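Local coordinates for protein argonaute (Methanocaldococcus jannaschii, PDB 5G5S) that uses short single-stranded DNA guides to bind complementary target DNA and slice it, and may defend the cell against invading genetic elements, at residues G484-K489 against H709-I715. Sequence-based numbering, arbitrary orientation.
Sequences GKLGIK and HGFLYFI
Here the Schellman-capped C-terminus of helix 473-485 in the Mid domain meets the irregular C-terminal tail that follows helix 704-708. Lys-485 (112 Å² covered), Phe-711 (60 Å²) and Gly-484 (38 Å²) anchor the contact. Lys-485 uses an m,t,p,t rotamer to run along the tail: its CG lies 3.3 Å from Leu-712 O, its CE 3.2 Å from Tyr-713 O, and its NZ forms a 2.6 Å salt bridge with OXT of Ile-715, the terminal carboxylate. Leu-712 to Ile-715 form a type I turn, and the carboxylate at its end lies beside the lysine ammonium. Backbones are in register at Lys-485/Leu-712 (CA-CA 4.4 Å) and Gly-487/Phe-711 (CA-CA 3.7 Å). The carbonyl O of Gly-484 accepts two bonds, from Gly-487 N (3.1 Å), within a Schellman motif, and from Leu-712 N (3.2 Å, 163°). Gly-487 has phi/psi 59/24, and a CB there would clash with Phe-711 CD1. Gly-710 (72/28) closes its own helix with a second Schellman motif. The Phe-711 ring (chi1 -76°, chi2 60°) lays one face under Gly-487 N and Leu-486 O, the latter 3.3 Å from CE2. Farther along, Lys-489 NZ bonds to Gly-487 O at 2.8 Å. A carboxylate reaching a Mid-domain lysine beside the guide-phosphate residue Gln-459 is consistent with the 5'-end pocket of Argonautes, where the last residue probably takes part in metal binding. Strand 456-462 packs on Lys-485, Leu-486 and Phe-711 through Ile-457, while Tyr-688 of helix 684-697 touches Leu-712 and Ile-715, and Leu-706 of helix 704-708 touches Phe-711 and Tyr-713.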
loop_
_atom_site.group_PDB
_atom_site.type_symbol
_atom_site.label_atom_id
_atom_site.label_comp_id
_atom_site.label_asym_id
_atom_site.label_seq_id
_atom_site.Cartn_x
_atom_site.Cartn_y
_atom_site.Cartn_z
ATOM N N GLY A 484 17.805 -5.588 -7.366
ATOM C CA GLY A 484 16.385 -5.379 -7.641
ATOM C C GLY A 484 16.152 -4.216 -8.584
ATOM O O GLY A 484 15.380 -4.329 -9.530
ATOM N N LYS A 485 16.846 -3.103 -8.345
ATOM C CA LYS A 485 16.791 -1.894 -9.159
ATOM C C LYS A 485 17.378 -2.131 -10.534
ATOM O O LYS A 485 17.010 -1.434 -11.473
ATOM C CB LYS A 485 17.459 -0.705 -8.440
ATOM C CG LYS A 485 16.677 -0.289 -7.180
ATOM C CD LYS A 485 16.962 1.128 -6.735
ATOM C CE LYS A 485 16.032 2.130 -7.347
ATOM N NZ LYS A 485 16.035 3.406 -6.588
ATOM N N LEU A 486 18.237 -3.154 -10.674
ATOM C CA LEU A 486 18.808 -3.510 -11.976
ATOM C C LEU A 486 18.084 -4.694 -12.646
ATOM O O LEU A 486 18.576 -5.236 -13.639
ATOM C CB LEU A 486 20.334 -3.720 -11.902
ATOM C CG LEU A 486 21.176 -2.472 -11.609
ATOM C CD1 LEU A 486 22.537 -2.857 -11.083
ATOM C CD2 LEU A 486 21.304 -1.565 -12.837
ATOM N N GLY A 487 16.904 -5.044 -12.111
ATOM C CA GLY A 487 16.046 -6.127 -12.587
ATOM C C GLY A 487 16.693 -7.494 -12.570
ATOM O O GLY A 487 16.298 -8.375 -13.332
ATOM N N ILE A 488 17.700 -7.680 -11.714
ATOM C CA ILE A 488 18.412 -8.951 -11.592
ATOM C C ILE A 488 17.576 -9.924 -10.754
ATOM O O ILE A 488 17.226 -9.617 -9.618
ATOM C CB ILE A 488 19.881 -8.762 -11.082
ATOM C CG1 ILE A 488 20.710 -7.978 -12.126
ATOM C CG2 ILE A 488 20.545 -10.114 -10.761
ATOM C CD1 ILE A 488 22.005 -7.313 -11.630
ATOM N N LYS A 489 17.249 -11.083 -11.337
ATOM C CA LYS A 489 16.470 -12.145 -10.697
ATOM C C LYS A 489 17.453 -12.975 -9.896
ATOM O O LYS A 489 17.905 -14.018 -10.359
ATOM C CB LYS A 489 15.763 -13.016 -11.763
ATOM C CG LYS A 489 14.486 -12.423 -12.303
ATOM C CD LYS A 489 14.713 -11.450 -13.431
ATOM C CE LYS A 489 13.663 -10.373 -13.411
ATOM N NZ LYS A 489 13.932 -9.386 -14.473
ATOM N N HIS A 709 11.615 -5.805 -18.551
ATOM C CA HIS A 709 12.672 -6.609 -17.958
ATOM C C HIS A 709 12.598 -6.670 -16.425
ATOM O O HIS A 709 13.450 -7.289 -15.798
ATOM C CB HIS A 709 14.042 -6.156 -18.464
ATOM C CG HIS A 709 14.358 -6.694 -19.816
ATOM N ND1 HIS A 709 13.928 -6.052 -20.970
ATOM C CD2 HIS A 709 15.020 -7.821 -20.163
ATOM C CE1 HIS A 709 14.362 -6.793 -21.975
ATOM N NE2 HIS A 709 15.034 -7.863 -21.539
ATOM N N GLY A 710 11.582 -6.035 -15.850
ATOM C CA GLY A 710 11.331 -6.032 -14.414
ATOM C C GLY A 710 12.273 -5.228 -13.534
ATOM O O GLY A 710 12.419 -5.561 -12.357
ATOM N N PHE A 711 12.895 -4.148 -14.068
ATOM C CA PHE A 711 13.774 -3.265 -13.282
ATOM C C PHE A 711 12.898 -2.461 -12.299
ATOM O O PHE A 711 11.989 -1.756 -12.740
ATOM C CB PHE A 711 14.538 -2.270 -14.186
ATOM C CG PHE A 711 15.714 -2.780 -14.986
ATOM C CD1 PHE A 711 15.553 -3.791 -15.928
ATOM C CD2 PHE A 711 16.963 -2.186 -14.863
ATOM C CE1 PHE A 711 16.638 -4.245 -16.683
ATOM C CE2 PHE A 711 18.048 -2.640 -15.621
ATOM C CZ PHE A 711 17.875 -3.658 -16.532
ATOM N N LEU A 712 13.189 -2.556 -10.984
ATOM C CA LEU A 712 12.489 -1.821 -9.936
ATOM C C LEU A 712 13.250 -0.514 -9.697
ATOM O O LEU A 712 13.626 -0.196 -8.554
ATOM C CB LEU A 712 12.397 -2.659 -8.632
ATOM C CG LEU A 712 11.601 -3.974 -8.671
ATOM C CD1 LEU A 712 11.915 -4.829 -7.443
ATOM C CD2 LEU A 712 10.094 -3.723 -8.766
ATOM N N TYR A 713 13.484 0.246 -10.794
ATOM C CA TYR A 713 14.233 1.506 -10.781
ATOM C C TYR A 713 13.586 2.625 -9.962
ATOM O O TYR A 713 14.251 3.598 -9.623
ATOM C CB TYR A 713 14.503 1.988 -12.216
ATOM C CG TYR A 713 13.272 2.362 -13.021
ATOM C CD1 TYR A 713 12.608 3.566 -12.800
ATOM C CD2 TYR A 713 12.831 1.561 -14.069
ATOM C CE1 TYR A 713 11.470 3.907 -13.526
ATOM C CE2 TYR A 713 11.719 1.914 -14.830
ATOM C CZ TYR A 713 11.052 3.096 -14.566
ATOM O OH TYR A 713 9.983 3.469 -15.338
ATOM N N PHE A 714 12.283 2.509 -9.705
ATOM C CA PHE A 714 11.479 3.504 -8.994
ATOM C C PHE A 714 11.405 3.288 -7.459
ATOM O O PHE A 714 10.802 4.112 -6.768
ATOM C CB PHE A 714 10.068 3.548 -9.619
ATOM C CG PHE A 714 9.454 2.173 -9.784
ATOM C CD1 PHE A 714 8.795 1.556 -8.723
ATOM C CD2 PHE A 714 9.559 1.484 -10.992
ATOM C CE1 PHE A 714 8.265 0.270 -8.863
ATOM C CE2 PHE A 714 9.041 0.196 -11.127
ATOM C CZ PHE A 714 8.381 -0.396 -10.068
ATOM N N ILE A 715 12.030 2.216 -6.926
ATOM C CA ILE A 715 11.955 1.905 -5.487
ATOM C C ILE A 715 12.832 2.787 -4.574
ATOM O O ILE A 715 12.325 3.225 -3.519
ATOM C CB ILE A 715 11.941 0.378 -5.126
ATOM C CG1 ILE A 715 13.361 -0.270 -5.200
ATOM C CG2 ILE A 715 10.901 -0.362 -5.969
ATOM C CD1 ILE A 715 13.545 -1.730 -4.669
ATOM O OXT ILE A 715 13.985 3.093 -4.939
#